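Local coordinates for protein transcriptional regulator, TetR family (Marinobacter aquaeolei, PDB 3NNR) that probably binds DNA through an N-terminal helix-turn-helix domain and acts as a TetR-family transcriptional regulator, with a larger all-helical domain behind it, at residues A[8-11]-A[12-16]; A[81-84]-A[85-89]; A[146-149]-A[150-154]. One frame throughout, in Å; residues are numbered along the deposited sequence. Where two conformers were deposited one is given.

Interaction 1: A[8-11]-A[12-16]; sequences DKIL and LSSLE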
loop_
_atom_site.group_PDB
_atom_site.type_symbol
_atom_site.label_atom_id
_atom_site.label_comp_id
_atom_site.label_asym_id
_atom_site.label_seq_id
_atom_site.Cartn_x
_atom_site.Cartn_y
_atom_site.Cartn_z
ATOM N N ASP A 8 19.134 -18.039 -17.374
ATOM C CA ASP A 8 18.545 -16.703 -17.593
ATOM C C ASP A 8 17.095 -16.815 -18.105
ATOM O O ASP A 8 16.267 -15.998 -17.727
ATOM C CB ASP A 8 19.440 -15.844 -18.494
ATOM C CG ASP A 8 20.769 -15.461 -17.827
ATOM O OD1 ASP A 8 20.787 -15.102 -16.617
ATOM O OD2 ASP A 8 21.800 -15.493 -18.532
ATOM N N LYS A 9 16.809 -17.829 -18.927
ATOM C CA LYS A 9 15.459 -18.123 -19.370
ATOM C C LYS A 9 14.605 -18.456 -18.151
ATOM O O LYS A 9 13.487 -17.915 -18.011
ATOM C CB LYS A 9 15.378 -19.298 -20.357
ATOM C CG LYS A 9 15.867 -19.052 -21.778
ATOM C CD LYS A 9 15.654 -20.334 -22.641
ATOM C CE LYS A 9 16.136 -20.156 -24.091
ATOM N NZ LYS A 9 16.133 -21.444 -24.870
ATOM N N ILE A 10 15.133 -19.311 -17.265
ATOM C CA ILE A 10 14.402 -19.696 -16.068
ATOM C C ILE A 10 13.987 -18.463 -15.257
ATOM O O ILE A 10 12.845 -18.408 -14.812
ATOM C CB ILE A 10 15.169 -20.704 -15.149
ATOM C CG1 ILE A 10 15.388 -22.052 -15.843
ATOM C CG2 ILE A 10 14.359 -20.964 -13.847
ATOM C CD1 ILE A 10 16.500 -22.856 -15.232
ATOM N N LEU A 11 14.904 -17.510 -15.055
ATOM C CA LEU A 11 14.594 -16.278 -14.301
ATOM C C LEU A 11 13.588 -15.415 -15.082
ATOM O O LEU A 11 12.647 -14.918 -14.509
ATOM C CB LEU A 11 15.859 -15.465 -13.996
ATOM C CG LEU A 11 16.883 -15.982 -12.969
ATOM C CD1 LEU A 11 18.236 -15.265 -13.132
ATOM C CD2 LEU A 11 16.343 -15.813 -11.543
ATOM N N LEU A 12 13.770 -15.291 -16.391
ATOM C CA LEU A 12 12.883 -14.468 -17.236
ATOM C C LEU A 12 11.444 -15.041 -17.271
ATOM O O LEU A 12 10.452 -14.301 -17.074
ATOM C CB LEU A 12 13.443 -14.351 -18.667
ATOM C CG LEU A 12 13.193 -13.053 -19.452
ATOM C CD1 LEU A 12 13.396 -13.339 -20.956
ATOM C CD2 LEU A 12 11.817 -12.378 -19.211
ATOM N N SER A 13 11.346 -16.342 -17.518
ATOM C CA SER A 13 10.065 -17.030 -17.566
ATOM C C SER A 13 9.360 -17.101 -16.215
ATOM O O SER A 13 8.140 -16.973 -16.158
ATOM C CB SER A 13 10.202 -18.433 -18.146
ATOM O OG SER A 13 10.453 -18.367 -19.528
ATOM N N SER A 14 10.110 -17.316 -15.142
ATOM C CA SER A 14 9.515 -17.331 -13.799
ATOM C C SER A 14 8.882 -15.986 -13.496
ATOM O O SER A 14 7.735 -15.941 -13.024
ATOM C CB SER A 14 10.530 -17.665 -12.747
ATOM O OG SER A 14 10.966 -18.971 -12.951
ATOM N N LEU A 15 9.599 -14.902 -13.790
ATOM C CA LEU A 15 9.062 -13.539 -13.621
ATOM C C LEU A 15 7.725 -13.337 -14.380
ATOM O O LEU A 15 6.778 -12.786 -13.816
ATOM C CB LEU A 15 10.107 -12.493 -14.064
ATOM C CG LEU A 15 9.727 -11.000 -14.049
ATOM C CD1 LEU A 15 9.449 -10.524 -12.640
ATOM C CD2 LEU A 15 10.830 -10.183 -14.733
ATOM N N GLU A 16 7.667 -13.819 -15.631
ATOM C CA GLU A 16 6.471 -13.717 -16.509
ATOM C C GLU A 16 5.286 -14.466 -15.905
ATOM O O GLU A 16 4.169 -13.941 -15.854
ATOM C CB GLU A 16 6.737 -14.294 -17.921
ATOM C CG GLU A 16 5.576 -14.113 -18.947
ATOM C CD GLU A 16 5.641 -15.074 -20.133
ATOM O OE1 GLU A 16 6.753 -15.463 -20.557
ATOM O OE2 GLU A 16 4.559 -15.434 -20.645
#
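The flat group at the centre of this contact is the peptide carbonyl of Ile10, and Ser14 approaches it from both faces. The hydroxyl OG of Ser14 lies 2.7 Å from Ile10 O on one side of the carbonyl plane, while the backbone N of the same serine, 3.0 Å from Ile10 O, comes in on the opposite side. Both donors are tilted by about 30° from that plane, so two bonds from a single residue grip one oxygen. Ser14 can do this because its OG stands beside its own backbone N and anti to its carbonyl carbon (chi1 -65°), which folds the hydroxyl back toward the preceding turn. The CG2 methyl of Ile10 lies 4.0 Å from that OG, the closest approach of the two side chains.

All of this sits on helix 6-21, the first helix of the DNA-binding domain of a TetR-type regulator, in which residues 27-46 are the predicted helix-turn-helix. Ile10 and Ser14 lie one turn apart and look into the core of that helical domain: Ile10 packs on Leu35, Leu42 and Ile52, and Ser14 on Ile31 and Ile52.

The neighbouring turns are held by ordinary i to i+4 backbone bonds. The straightest is Ser13 N to Lys9 O, 2.7 Å long with an N-H...O angle of 173°; Leu12 N to Asp8 O (2.9 Å) and Leu15 N to Leu11 O (3.1 Å) run beside it. Leu11 packs on Glu55 and Ile56 of helix 49-67, whereas Leu12, on a more exposed side of the helix, reaches Met4.

Interaction 2: A[81-84]-A[85-89]; sequences MTFY and LESVF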
loop_
_atom_site.group_PDB
_atom_site.type_symbol
_atom_site.label_atom_id
_atom_site.label_comp_id
_atom_site.label_asym_id
_atom_site.label_seq_id
_atom_site.Cartn_x
_atom_site.Cartn_y
_atom_site.Cartn_z
HETATM N N MSE A 81 13.723 14.581 -11.896
HETATM C CA MSE A 81 12.610 14.223 -11.022
HETATM C C MSE A 81 11.648 13.258 -11.755
HETATM O O MSE A 81 11.334 12.186 -11.239
HETATM C CB MSE A 81 11.894 15.474 -10.510
HETATM C CG MSE A 81 10.878 15.203 -9.433
HETATM SE SE MSE A 81 9.973 16.840 -9.000
HETATM C CE MSE A 81 9.000 17.154 -10.656
ATOM N N THR A 82 11.263 13.621 -12.976
ATOM C CA THR A 82 10.353 12.807 -13.783
ATOM C C THR A 82 10.970 11.445 -14.116
ATOM O O THR A 82 10.263 10.438 -14.144
ATOM C CB THR A 82 9.931 13.529 -15.067
ATOM O OG1 THR A 82 11.091 13.858 -15.816
ATOM C CG2 THR A 82 9.233 14.802 -14.742
ATOM N N PHE A 83 12.282 11.417 -14.358
ATOM C CA PHE A 83 12.979 10.165 -14.615
ATOM C C PHE A 83 12.915 9.260 -13.354
ATOM O O PHE A 83 12.475 8.099 -13.430
ATOM C CB PHE A 83 14.416 10.375 -15.078
ATOM C CG PHE A 83 15.266 9.203 -14.768
ATOM C CD1 PHE A 83 15.098 8.022 -15.474
ATOM C CD2 PHE A 83 16.142 9.228 -13.679
ATOM C CE1 PHE A 83 15.821 6.887 -15.121
ATOM C CE2 PHE A 83 16.880 8.116 -13.338
ATOM C CZ PHE A 83 16.722 6.936 -14.057
ATOM N N TYR A 84 13.319 9.785 -12.197
ATOM C CA TYR A 84 13.268 8.993 -10.963
ATOM C C TYR A 84 11.873 8.401 -10.736
ATOM O O TYR A 84 11.742 7.209 -10.389
ATOM C CB TYR A 84 13.678 9.790 -9.703
ATOM C CG TYR A 84 15.082 10.391 -9.711
ATOM C CD1 TYR A 84 16.196 9.633 -10.059
ATOM C CD2 TYR A 84 15.302 11.711 -9.310
ATOM C CE1 TYR A 84 17.490 10.181 -10.050
ATOM C CE2 TYR A 84 16.604 12.280 -9.319
ATOM C CZ TYR A 84 17.685 11.512 -9.683
ATOM O OH TYR A 84 18.949 12.062 -9.704
ATOM N N LEU A 85 10.836 9.218 -10.943
ATOM C CA LEU A 85 9.456 8.775 -10.740
ATOM C C LEU A 85 9.024 7.757 -11.783
ATOM O O LEU A 85 8.600 6.690 -11.432
ATOM C CB LEU A 85 8.474 9.961 -10.697
ATOM C CG LEU A 85 8.532 10.842 -9.461
ATOM C CD1 LEU A 85 7.614 12.028 -9.639
ATOM C CD2 LEU A 85 8.146 10.042 -8.237
ATOM N N GLU A 86 9.159 8.082 -13.057
ATOM C CA GLU A 86 8.765 7.138 -14.126
ATOM C C GLU A 86 9.458 5.769 -14.067
ATOM O O GLU A 86 8.809 4.735 -14.235
ATOM C CB GLU A 86 8.987 7.743 -15.517
ATOM C CG GLU A 86 7.922 8.792 -15.899
ATOM C CD GLU A 86 7.934 9.190 -17.377
ATOM O OE1 GLU A 86 8.412 8.419 -18.239
ATOM O OE2 GLU A 86 7.416 10.273 -17.682
ATOM N N SER A 87 10.766 5.791 -13.816
ATOM C CA SER A 87 11.592 4.591 -13.812
ATOM C C SER A 87 11.246 3.658 -12.672
ATOM O O SER A 87 11.223 2.453 -12.864
ATOM C CB SER A 87 13.087 4.968 -13.806
ATOM O OG SER A 87 13.495 5.588 -12.600
ATOM N N VAL A 88 10.983 4.225 -11.494
ATOM C CA VAL A 88 10.531 3.464 -10.336
ATOM C C VAL A 88 9.126 2.887 -10.631
ATOM O O VAL A 88 8.896 1.732 -10.344
ATOM C CB VAL A 88 10.551 4.310 -9.025
ATOM C CG1 VAL A 88 9.921 3.569 -7.901
ATOM C CG2 VAL A 88 11.987 4.649 -8.654
ATOM N N PHE A 89 8.212 3.679 -11.207
ATOM C CA PHE A 89 6.879 3.146 -11.569
ATOM C C PHE A 89 6.987 2.014 -12.595
ATOM O O PHE A 89 6.311 1.006 -12.434
ATOM C CB PHE A 89 5.865 4.217 -12.014
ATOM C CG PHE A 89 5.114 4.856 -10.874
ATOM C CD1 PHE A 89 4.056 4.188 -10.269
ATOM C CD2 PHE A 89 5.431 6.119 -10.416
ATOM C CE1 PHE A 89 3.349 4.775 -9.201
ATOM C CE2 PHE A 89 4.727 6.708 -9.374
ATOM C CZ PHE A 89 3.694 6.035 -8.766
#
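Two torsions bring Phe83 and Ser87 together, one turn apart on helix 78-94. Phe83 holds CG anti to its backbone N (chi1 155°), which swings the ring along the helix toward the next turn; Ser87 keeps OG between its backbone N and its carbonyl carbon (chi1 67°), turned back to meet it. The hydroxyl then stands over one face of the phenyl ring, 3.6 Å above its plane and displaced toward the rim, while CB of Ser87 comes within 3.6 Å of CE1 of Phe83.

The same OG bonds to Phe83 O at 2.8 Å, tilted 35° from the carbonyl plane, and the backbone N of Ser87 reaches that oxygen at 2.9 Å. CG of Glu86 lies 3.4 Å from Thr82 O; the chain is extended beyond CG, and OE2 hydrogen-bonds to OH of Tyr213. Met81 packs on Leu191 and Leu85 on Ile187, both of helix 186-194.

Helix 78-94 belongs to the larger C-terminal domain, which in TetR-family regulators generally carries the ligand pocket and dimer surface. An unidentified molecule near Val88 may mark such a pocket here, or may come from the crystallisation liquor.

One serine thus plays two roles: its hydroxyl shares a main-chain acceptor with its own N-H and sits against an aromatic face. The bond to Phe83 O probably restrains the hydroxyl's rotation.

Interaction 3: A[146-149]-A[150-154]; sequences DLRS and AMSLN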
loop_
_atom_site.group_PDB
_atom_site.type_symbol
_atom_site.label_atom_id
_atom_site.label_comp_id
_atom_site.label_asym_id
_atom_site.label_seq_id
_atom_site.Cartn_x
_atom_site.Cartn_y
_atom_site.Cartn_z
ATOM N N ASP A 146 12.906 16.266 10.454
ATOM C CA ASP A 146 11.765 15.401 10.826
ATOM C C ASP A 146 10.598 15.430 9.854
ATOM O O ASP A 146 10.092 14.368 9.482
ATOM C CB ASP A 146 11.280 15.725 12.236
ATOM C CG ASP A 146 12.311 15.377 13.289
ATOM O OD1 ASP A 146 13.021 14.355 13.135
ATOM O OD2 ASP A 146 12.399 16.110 14.297
ATOM N N LEU A 147 10.168 16.626 9.458
ATOM C CA LEU A 147 9.073 16.771 8.479
ATOM C C LEU A 147 9.445 16.216 7.083
ATOM O O LEU A 147 8.567 15.756 6.351
ATOM C CB LEU A 147 8.602 18.226 8.412
ATOM C CG LEU A 147 7.495 18.653 7.436
ATOM C CD1 LEU A 147 6.346 17.651 7.367
ATOM C CD2 LEU A 147 6.963 20.080 7.794
ATOM N N ARG A 148 10.738 16.228 6.739
ATOM C CA ARG A 148 11.232 15.675 5.470
ATOM C C ARG A 148 11.295 14.128 5.508
ATOM O O ARG A 148 11.032 13.485 4.484
ATOM C CB ARG A 148 12.605 16.286 5.089
ATOM C CG ARG A 148 13.019 16.013 3.656
ATOM C CD ARG A 148 14.273 16.811 3.192
ATOM N NE ARG A 148 15.559 16.341 3.772
ATOM C CZ ARG A 148 16.366 16.997 4.626
ATOM N NH1 ARG A 148 16.119 18.247 5.051
ATOM N NH2 ARG A 148 17.480 16.391 5.048
ATOM N N SER A 149 11.694 13.546 6.645
ATOM C CA SER A 149 11.682 12.074 6.827
ATOM C C SER A 149 10.263 11.531 6.730
ATOM O O SER A 149 10.043 10.467 6.141
ATOM C CB SER A 149 12.239 11.650 8.191
ATOM O OG SER A 149 13.528 12.171 8.394
ATOM N N ALA A 150 9.331 12.258 7.355
ATOM C CA ALA A 150 7.908 11.945 7.322
ATOM C C ALA A 150 7.405 12.038 5.877
ATOM O O ALA A 150 6.800 11.096 5.373
ATOM C CB ALA A 150 7.130 12.886 8.210
HETATM N N MSE A 151 7.679 13.154 5.213
HETATM C CA MSE A 151 7.238 13.316 3.821
HETATM C C MSE A 151 7.791 12.271 2.870
HETATM O O MSE A 151 7.088 11.887 1.940
HETATM C CB MSE A 151 7.548 14.710 3.293
HETATM C CG MSE A 151 6.480 15.687 3.650
HETATM SE SE MSE A 151 7.156 17.448 3.613
HETATM C CE MSE A 151 8.493 17.381 2.120
ATOM N N SER A 152 9.033 11.842 3.114
ATOM C CA SER A 152 9.705 10.835 2.305
ATOM C C SER A 152 9.027 9.488 2.434
ATOM O O SER A 152 8.824 8.793 1.453
ATOM C CB SER A 152 11.198 10.743 2.681
ATOM O OG SER A 152 11.898 11.942 2.327
ATOM N N LEU A 153 8.677 9.125 3.655
ATOM C CA LEU A 153 7.920 7.908 3.899
ATOM C C LEU A 153 6.561 7.939 3.164
ATOM O O LEU A 153 6.192 6.934 2.550
ATOM C CB LEU A 153 7.735 7.674 5.406
ATOM C CG LEU A 153 7.177 6.343 5.883
ATOM C CD1 LEU A 153 7.927 5.184 5.263
ATOM C CD2 LEU A 153 7.224 6.274 7.412
ATOM N N ASN A 154 5.863 9.088 3.178
ATOM C CA ASN A 154 4.576 9.226 2.461
ATOM C C ASN A 154 4.723 8.981 0.960
ATOM O O ASN A 154 3.879 8.328 0.372
ATOM C CB ASN A 154 3.891 10.569 2.738
ATOM C CG ASN A 154 3.264 10.644 4.133
ATOM O OD1 ASN A 154 2.974 9.634 4.760
ATOM N ND2 ASN A 154 3.027 11.849 4.598
#
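Arg148 O takes two hydrogen bonds from Ser152. Backbone N of Ser152 lies 2.9 Å from Arg148 O and the hydroxyl OG of Ser152 2.8 Å from it, approaching from opposite faces of the carbonyl plane, each tilted by about 30° from it. OG also makes a weak bond to Asn128 of helix 110-136, the helix on which both Ser152 and Arg148 pack. The other backbone bonds of these turns, such as Leu153 N to Ser149 O (3.1 Å), are of the usual helical kind, and OG of Ser149 turns back to bond Glu145 O.

The apolar part is a contact between Leu147 and Met151, a selenomethionine. Leu147 sends CG anti to its backbone N (chi1 178°), carrying its CD1 methyl to 3.8 Å from SE of Met151, and the two side chains cross obliquely. The Met151 chain bends at its last torsion, and SE also lies 3.5 Å from Leu147 O. Tyr197 packs on both side chains.

Two polar ends meet the second subunit: those of Asp146 and Asn154. Asp146 OD2 forms a salt bridge with Arg214 of that subunit, and ND2 of Asn154 bonds the carbonyl of its Gln189. Leu147 and Ala150 pack on Thr192 of the second subunit, and Leu153 on its Phe165.

Helix 145-160 thus lies between its own helix 110-136 and the partner chain, an arrangement that fits the helical dimer interface of the C-terminal domain of TetR-family regulators.

All three interactions are short stretches of helix in which a serine bonds back to the carbonyl four residues earlier, yet they belong to three different helices. Interaction 1 lies in the DNA-binding domain, its serine turned into the core there. Interactions 2 and 3 share the larger domain, with centres about 19 Å apart; interaction 2 is nearer the middle of the chain, and interaction 3 lies beyond the chain's centre from interaction 1. Each is partly buried. An aromatic face marks 81-89 and a selenium contact 146-154; in 8-16 the serine meets neither across the contact, and the aliphatic packing is with neighbouring helices. Among the three, interaction 3 alone meets the second subunit, by polar bonds and packing.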